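Local atomic coordinates of putative activator of HSP90 (Plasmodium falciparum, PDB entry 3N72), a protein that probably binds the chaperone Hsp90 and stimulates its ATPase activity, as members of the Aha1 family do, and is represented here by its N-terminal domain. Residues Y32-L37 with Y72-E77; E42-Y47 with R123-S128. All coordinates share one frame; numbering follows the deposited sequence.

Contact 1. Residues Y32-L37 with Y72-E77; sequences YNLSNL and YIIKFE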
loop_
_atom_site.group_PDB
_atom_site.type_symbol
_atom_site.label_atom_id
_atom_site.label_comp_id
_atom_site.label_asym_id
_atom_site.label_seq_id
_atom_site.Cartn_x
_atom_site.Cartn_y
_atom_site.Cartn_z
ATOM N N TYR B 32 -17.540 -9.621 13.544
ATOM C CA TYR B 32 -16.904 -9.321 14.825
ATOM C C TYR B 32 -17.896 -8.647 15.749
ATOM O O TYR B 32 -18.039 -9.045 16.925
ATOM C CB TYR B 32 -15.696 -8.380 14.638
ATOM C CG TYR B 32 -15.076 -7.993 15.971
ATOM C CD1 TYR B 32 -14.150 -8.827 16.588
ATOM C CD2 TYR B 32 -15.464 -6.832 16.641
ATOM C CE1 TYR B 32 -13.600 -8.505 17.814
ATOM C CE2 TYR B 32 -14.921 -6.513 17.887
ATOM C CZ TYR B 32 -13.988 -7.353 18.447
ATOM O OH TYR B 32 -13.442 -7.031 19.669
ATOM N N ASN B 33 -18.580 -7.625 15.224
ATOM C CA ASN B 33 -19.466 -6.812 16.033
ATOM C C ASN B 33 -20.643 -7.600 16.547
ATOM O O ASN B 33 -20.937 -7.581 17.751
ATOM C CB ASN B 33 -19.849 -5.518 15.299
ATOM C CG ASN B 33 -18.783 -4.463 15.437
ATOM O OD1 ASN B 33 -18.742 -3.738 16.449
ATOM N ND2 ASN B 33 -17.884 -4.382 14.452
ATOM N N LEU B 34 -21.274 -8.369 15.667
ATOM C CA LEU B 34 -22.426 -9.138 16.116
ATOM C C LEU B 34 -22.023 -10.327 16.994
ATOM O O LEU B 34 -22.739 -10.651 17.926
ATOM C CB LEU B 34 -23.276 -9.588 14.921
ATOM C CG LEU B 34 -24.099 -8.432 14.330
ATOM C CD1 LEU B 34 -24.651 -8.823 12.933
ATOM C CD2 LEU B 34 -25.264 -8.021 15.298
ATOM N N SER B 35 -20.889 -10.957 16.698
ATOM C CA SER B 35 -20.412 -12.086 17.516
ATOM C C SER B 35 -19.909 -11.661 18.897
ATOM O O SER B 35 -19.693 -12.512 19.769
ATOM C CB SER B 35 -19.371 -12.945 16.786
ATOM O OG SER B 35 -18.087 -12.354 16.768
ATOM N N ASN B 36 -19.740 -10.355 19.097
ATOM C CA ASN B 36 -19.367 -9.828 20.425
ATOM C C ASN B 36 -20.480 -9.102 21.156
ATOM O O ASN B 36 -20.280 -8.648 22.285
ATOM C CB ASN B 36 -18.117 -8.944 20.338
ATOM C CG ASN B 36 -16.861 -9.758 20.322
ATOM O OD1 ASN B 36 -16.392 -10.212 21.371
ATOM N ND2 ASN B 36 -16.319 -9.991 19.137
ATOM N N LEU B 37 -21.634 -8.983 20.503
ATOM C CA LEU B 37 -22.794 -8.302 21.050
ATOM C C LEU B 37 -23.495 -9.210 22.059
ATOM O O LEU B 37 -23.859 -10.338 21.745
ATOM C CB LEU B 37 -23.758 -7.895 19.932
ATOM C CG LEU B 37 -25.125 -7.351 20.360
ATOM C CD1 LEU B 37 -24.971 -6.060 21.171
ATOM C CD2 LEU B 37 -25.994 -7.111 19.156
ATOM N N TYR B 72 -25.638 -5.514 2.228
ATOM C CA TYR B 72 -25.443 -6.864 2.822
ATOM C C TYR B 72 -26.750 -7.525 3.196
ATOM O O TYR B 72 -27.715 -6.862 3.625
ATOM C CB TYR B 72 -24.481 -6.861 4.052
ATOM C CG TYR B 72 -23.081 -6.718 3.607
ATOM C CD1 TYR B 72 -22.498 -5.431 3.473
ATOM C CD2 TYR B 72 -22.367 -7.822 3.175
ATOM C CE1 TYR B 72 -21.220 -5.287 2.967
ATOM C CE2 TYR B 72 -21.095 -7.683 2.635
ATOM C CZ TYR B 72 -20.536 -6.402 2.544
ATOM O OH TYR B 72 -19.286 -6.288 2.028
ATOM N N ILE B 73 -26.772 -8.845 3.006
ATOM C CA ILE B 73 -27.692 -9.740 3.672
ATOM C C ILE B 73 -26.890 -10.332 4.832
ATOM O O ILE B 73 -25.778 -10.847 4.624
ATOM C CB ILE B 73 -28.151 -10.874 2.724
ATOM C CG1 ILE B 73 -28.917 -10.292 1.524
ATOM C CG2 ILE B 73 -28.989 -11.913 3.492
ATOM C CD1 ILE B 73 -28.645 -11.006 0.230
ATOM N N ILE B 74 -27.420 -10.223 6.052
ATOM C CA ILE B 74 -26.727 -10.758 7.230
ATOM C C ILE B 74 -27.671 -11.787 7.834
ATOM O O ILE B 74 -28.760 -11.434 8.244
ATOM C CB ILE B 74 -26.413 -9.664 8.261
ATOM C CG1 ILE B 74 -25.682 -8.489 7.582
ATOM C CG2 ILE B 74 -25.576 -10.243 9.431
ATOM C CD1 ILE B 74 -25.639 -7.208 8.415
ATOM N N LYS B 75 -27.253 -13.046 7.827
ATOM C CA LYS B 75 -28.089 -14.147 8.340
ATOM C C LYS B 75 -27.298 -14.932 9.367
ATOM O O LYS B 75 -26.190 -15.432 9.086
ATOM C CB LYS B 75 -28.559 -15.035 7.187
ATOM C CG LYS B 75 -29.554 -16.105 7.684
ATOM C CD LYS B 75 -30.449 -16.645 6.606
ATOM C CE LYS B 75 -31.408 -17.737 7.169
ATOM N NZ LYS B 75 -32.394 -17.159 8.103
ATOM N N PHE B 76 -27.861 -15.035 10.575
ATOM C CA PHE B 76 -27.128 -15.567 11.687
ATOM C C PHE B 76 -28.073 -16.207 12.672
ATOM O O PHE B 76 -29.265 -16.320 12.405
ATOM C CB PHE B 76 -26.240 -14.497 12.367
ATOM C CG PHE B 76 -26.944 -13.195 12.763
ATOM C CD1 PHE B 76 -27.070 -12.850 14.111
ATOM C CD2 PHE B 76 -27.390 -12.280 11.802
ATOM C CE1 PHE B 76 -27.635 -11.646 14.499
ATOM C CE2 PHE B 76 -27.983 -11.057 12.178
ATOM C CZ PHE B 76 -28.102 -10.743 13.532
ATOM N N GLU B 77 -27.530 -16.650 13.795
ATOM C CA GLU B 77 -28.348 -17.301 14.797
ATOM C C GLU B 77 -28.272 -16.580 16.143
ATOM O O GLU B 77 -27.291 -15.920 16.429
ATOM C CB GLU B 77 -27.963 -18.768 14.906
ATOM C CG GLU B 77 -28.275 -19.492 13.569
ATOM C CD GLU B 77 -27.710 -20.930 13.489
ATOM O OE1 GLU B 77 -26.923 -21.314 14.373
ATOM O OE2 GLU B 77 -28.079 -21.680 12.541
#

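Contact 2. Residues E42-Y47 with R123-S128; sequences EDLTIY and RFIYDS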
loop_
_atom_site.group_PDB
_atom_site.type_symbol
_atom_site.label_atom_id
_atom_site.label_comp_id
_atom_site.label_asym_id
_atom_site.label_seq_id
_atom_site.Cartn_x
_atom_site.Cartn_y
_atom_site.Cartn_z
ATOM N N GLU B 42 -31.237 -9.333 33.689
ATOM C CA GLU B 42 -31.017 -9.797 35.057
ATOM C C GLU B 42 -30.595 -11.281 35.177
ATOM O O GLU B 42 -29.628 -11.581 35.856
ATOM C CB GLU B 42 -32.265 -9.489 35.903
ATOM N N ASP B 43 -31.321 -12.187 34.511
ATOM C CA ASP B 43 -31.146 -13.646 34.631
ATOM C C ASP B 43 -30.752 -14.281 33.295
ATOM O O ASP B 43 -30.590 -15.516 33.199
ATOM C CB ASP B 43 -32.467 -14.303 35.046
ATOM C CG ASP B 43 -32.839 -14.036 36.477
ATOM O OD1 ASP B 43 -33.773 -13.245 36.697
ATOM O OD2 ASP B 43 -32.215 -14.631 37.389
ATOM N N LEU B 44 -30.639 -13.444 32.266
ATOM C CA LEU B 44 -30.439 -13.937 30.895
ATOM C C LEU B 44 -29.403 -13.108 30.151
ATOM O O LEU B 44 -29.395 -11.882 30.279
ATOM C CB LEU B 44 -31.756 -13.856 30.097
ATOM C CG LEU B 44 -32.860 -14.910 30.240
ATOM C CD1 LEU B 44 -34.084 -14.502 29.419
ATOM C CD2 LEU B 44 -32.377 -16.295 29.824
ATOM N N THR B 45 -28.587 -13.773 29.326
ATOM C CA THR B 45 -27.779 -13.084 28.311
ATOM C C THR B 45 -28.188 -13.510 26.904
ATOM O O THR B 45 -28.191 -14.695 26.615
ATOM C CB THR B 45 -26.288 -13.375 28.516
ATOM O OG1 THR B 45 -25.901 -12.906 29.811
ATOM C CG2 THR B 45 -25.399 -12.693 27.426
ATOM N N ILE B 46 -28.539 -12.577 26.026
ATOM C CA ILE B 46 -28.727 -12.930 24.600
ATOM C C ILE B 46 -27.406 -12.773 23.821
ATOM O O ILE B 46 -26.709 -11.770 23.990
ATOM C CB ILE B 46 -29.835 -12.079 23.873
ATOM C CG1 ILE B 46 -31.167 -12.004 24.656
ATOM C CG2 ILE B 46 -30.062 -12.584 22.418
ATOM C CD1 ILE B 46 -31.682 -13.358 25.183
ATOM N N TYR B 47 -27.049 -13.752 22.985
ATOM C CA TYR B 47 -25.854 -13.593 22.136
ATOM C C TYR B 47 -26.061 -14.200 20.760
ATOM O O TYR B 47 -27.128 -14.796 20.491
ATOM C CB TYR B 47 -24.579 -14.112 22.825
ATOM C CG TYR B 47 -24.536 -15.591 23.081
ATOM C CD1 TYR B 47 -23.796 -16.429 22.252
ATOM C CD2 TYR B 47 -25.224 -16.157 24.170
ATOM C CE1 TYR B 47 -23.748 -17.801 22.479
ATOM C CE2 TYR B 47 -25.180 -17.545 24.426
ATOM C CZ TYR B 47 -24.439 -18.351 23.570
ATOM O OH TYR B 47 -24.378 -19.697 23.790
ATOM N N ARG B 123 -40.896 -18.296 23.297
ATOM C CA ARG B 123 -41.886 -17.252 23.076
ATOM C C ARG B 123 -41.685 -16.132 24.090
ATOM O O ARG B 123 -41.723 -14.951 23.732
ATOM C CB ARG B 123 -43.314 -17.795 23.156
ATOM C CG ARG B 123 -44.370 -16.722 22.960
ATOM C CD ARG B 123 -44.208 -16.048 21.608
ATOM N NE ARG B 123 -45.265 -15.073 21.338
ATOM C CZ ARG B 123 -45.368 -14.384 20.205
ATOM N NH1 ARG B 123 -44.472 -14.557 19.243
ATOM N NH2 ARG B 123 -46.356 -13.512 20.038
ATOM N N PHE B 124 -41.461 -16.504 25.351
ATOM C CA PHE B 124 -41.244 -15.510 26.397
ATOM C C PHE B 124 -40.008 -14.652 26.093
ATOM O O PHE B 124 -40.073 -13.435 26.183
ATOM C CB PHE B 124 -41.099 -16.155 27.776
ATOM C CG PHE B 124 -40.618 -15.197 28.833
ATOM C CD1 PHE B 124 -41.447 -14.175 29.305
ATOM C CD2 PHE B 124 -39.328 -15.294 29.344
ATOM C CE1 PHE B 124 -40.989 -13.264 30.280
ATOM C CE2 PHE B 124 -38.878 -14.402 30.317
ATOM C CZ PHE B 124 -39.714 -13.384 30.780
ATOM N N ILE B 125 -38.908 -15.303 25.718
ATOM C CA ILE B 125 -37.660 -14.591 25.384
ATOM C C ILE B 125 -37.877 -13.668 24.202
ATOM O O ILE B 125 -37.501 -12.504 24.257
ATOM C CB ILE B 125 -36.477 -15.542 25.082
ATOM C CG1 ILE B 125 -36.078 -16.281 26.364
ATOM C CG2 ILE B 125 -35.269 -14.737 24.523
ATOM C CD1 ILE B 125 -35.106 -17.397 26.149
ATOM N N TYR B 126 -38.483 -14.186 23.138
ATOM C CA TYR B 126 -38.773 -13.363 21.959
ATOM C C TYR B 126 -39.627 -12.147 22.300
ATOM O O TYR B 126 -39.255 -11.028 21.974
ATOM C CB TYR B 126 -39.433 -14.179 20.844
ATOM C CG TYR B 126 -39.787 -13.354 19.626
ATOM C CD1 TYR B 126 -38.857 -13.170 18.585
ATOM C CD2 TYR B 126 -41.031 -12.736 19.510
ATOM C CE1 TYR B 126 -39.169 -12.408 17.487
ATOM C CE2 TYR B 126 -41.349 -11.962 18.398
ATOM C CZ TYR B 126 -40.417 -11.808 17.392
ATOM O OH TYR B 126 -40.730 -11.046 16.293
ATOM N N ASP B 127 -40.777 -12.370 22.942
ATOM C CA ASP B 127 -41.691 -11.273 23.268
ATOM C C ASP B 127 -41.093 -10.280 24.249
ATOM O O ASP B 127 -41.247 -9.076 24.074
ATOM C CB ASP B 127 -43.009 -11.808 23.839
ATOM C CG ASP B 127 -43.881 -12.458 22.792
ATOM O OD1 ASP B 127 -43.732 -12.167 21.575
ATOM O OD2 ASP B 127 -44.748 -13.255 23.203
ATOM N N SER B 128 -40.409 -10.775 25.274
ATOM C CA SER B 128 -39.966 -9.895 26.358
ATOM C C SER B 128 -38.704 -9.119 26.043
ATOM O O SER B 128 -38.525 -8.018 26.550
ATOM C CB SER B 128 -39.779 -10.644 27.677
ATOM O OG SER B 128 -38.786 -11.638 27.581
#

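Contact 1. Residues Y32-L37 with Y72-E77
Leu34, near the end of helix 23-35, rests one methyl group against both Ile74 and Phe76, two residues apart on strand 65-82. Followed outward, its side chain first gains distance from its own helix: CB meets neither residue, and CG only nears the Phe76 ring. Because CG stands anti to the carbonyl carbon (chi1 -75°) and chi2 is extended, the branch ending in CD1 is carried onto the strand. There CD1 touches Ile74 CG2 at 3.9 Å and Phe76 CZ at 4.0 Å. The other methyl, CD2, is a looser neighbour of the same ring, 4.3 Å from Phe76 CZ.

The meeting with Phe76 is a CH-pi contact. CD1 sits over one face, 4.3 Å from the ring centroid and 22° off the ring normal, displaced toward the CE2-CZ rim. The two side chains cross at about a right angle, so a methyl rather than the length of the leucine faces the flat ring. Ile74 contributes the methyl on its beta carbon. A leucine suits this place because its fork lets CD1 touch Ile74 and the ring at once while CD2 stays near the ring, and the flat phenylalanine offers a broad apolar surface.

Within segment 32-37, Asn36 ND2 gives a nearly straight hydrogen bond of 3.0 Å to Tyr32 O. The same ND2 also lies over one face of the Tyr32 ring, toward its rim.

Helix 23-35 thus packs on the antiparallel sheet, with Ile30, one turn before Leu34, also reaching Ile74. Strand 65-82 runs between strands 44-62 and 87-100, where Phe76 touches Leu51 and Val94 respectively. Ile138 of helix 120-142 is a further neighbour of Leu34, so the leucine joins two helices and a strand.

Contact 2. Residues E42-Y47 with R123-S128
Ile125 of helix 120-142 divides its two branches between Leu44 and Ile46 at the start of strand 44-62. Its CG1 lies 4.1 Å from Leu44 CD1, and its CG2 lies 3.9 Å from Ile46 CD1. Beta branching makes isoleucine apt here, since two carbons leave CB in different directions.

Both isoleucines hold CG1 anti to the carbonyl carbon, but they differ at the next bond. Ile46 is bent there (chi2 -47°), and it is its CD1 that meets Ile125 CG2; Ile125 is extended (chi2 170°) and meets Leu44 through CG1 itself. Ile46 and Ile125 lie alongside one another, running opposite ways, while Leu44 meets Ile125 at a slant. Around this group Ile125 also touches Trp78 and Tyr80, and Ile129, one turn further along the helix, touches both strand residues.

Ser128 OG donates to Phe124 O at 2.6 Å from above the carbonyl plane, and Ser128 N reaches that oxygen from the opposite face; the hydroxyl also sits over the Phe124 ring.

This is a helix laid on an antiparallel sheet through apolar side chains. Between segments 42-47 and 123-128 there is no hydrogen bond, so shape and burial rather than directed bonds fit the two together.

Overall arrangement
Contacts 1 and 2 are centred 18 Å apart: contact 1 lies about 5 Å from the centre of the chain and contact 2 about 20 Å from it. Segments 72-77 and 42-47 belong to neighbouring strands of one antiparallel sheet. The same strand that carries contact 1 continues to Trp78 and Tyr80, which touch Ile125 of contact 2. Helix 120-142 links them too, supplying Ile125 near its beginning and Ile138, beside Leu34, near its end. A direct touch comes just beyond Leu34, with Leu37 O 4.0 Å from Tyr47 CB. Together the contacts fasten two helices to the sheet of this Aha1 N-terminal domain.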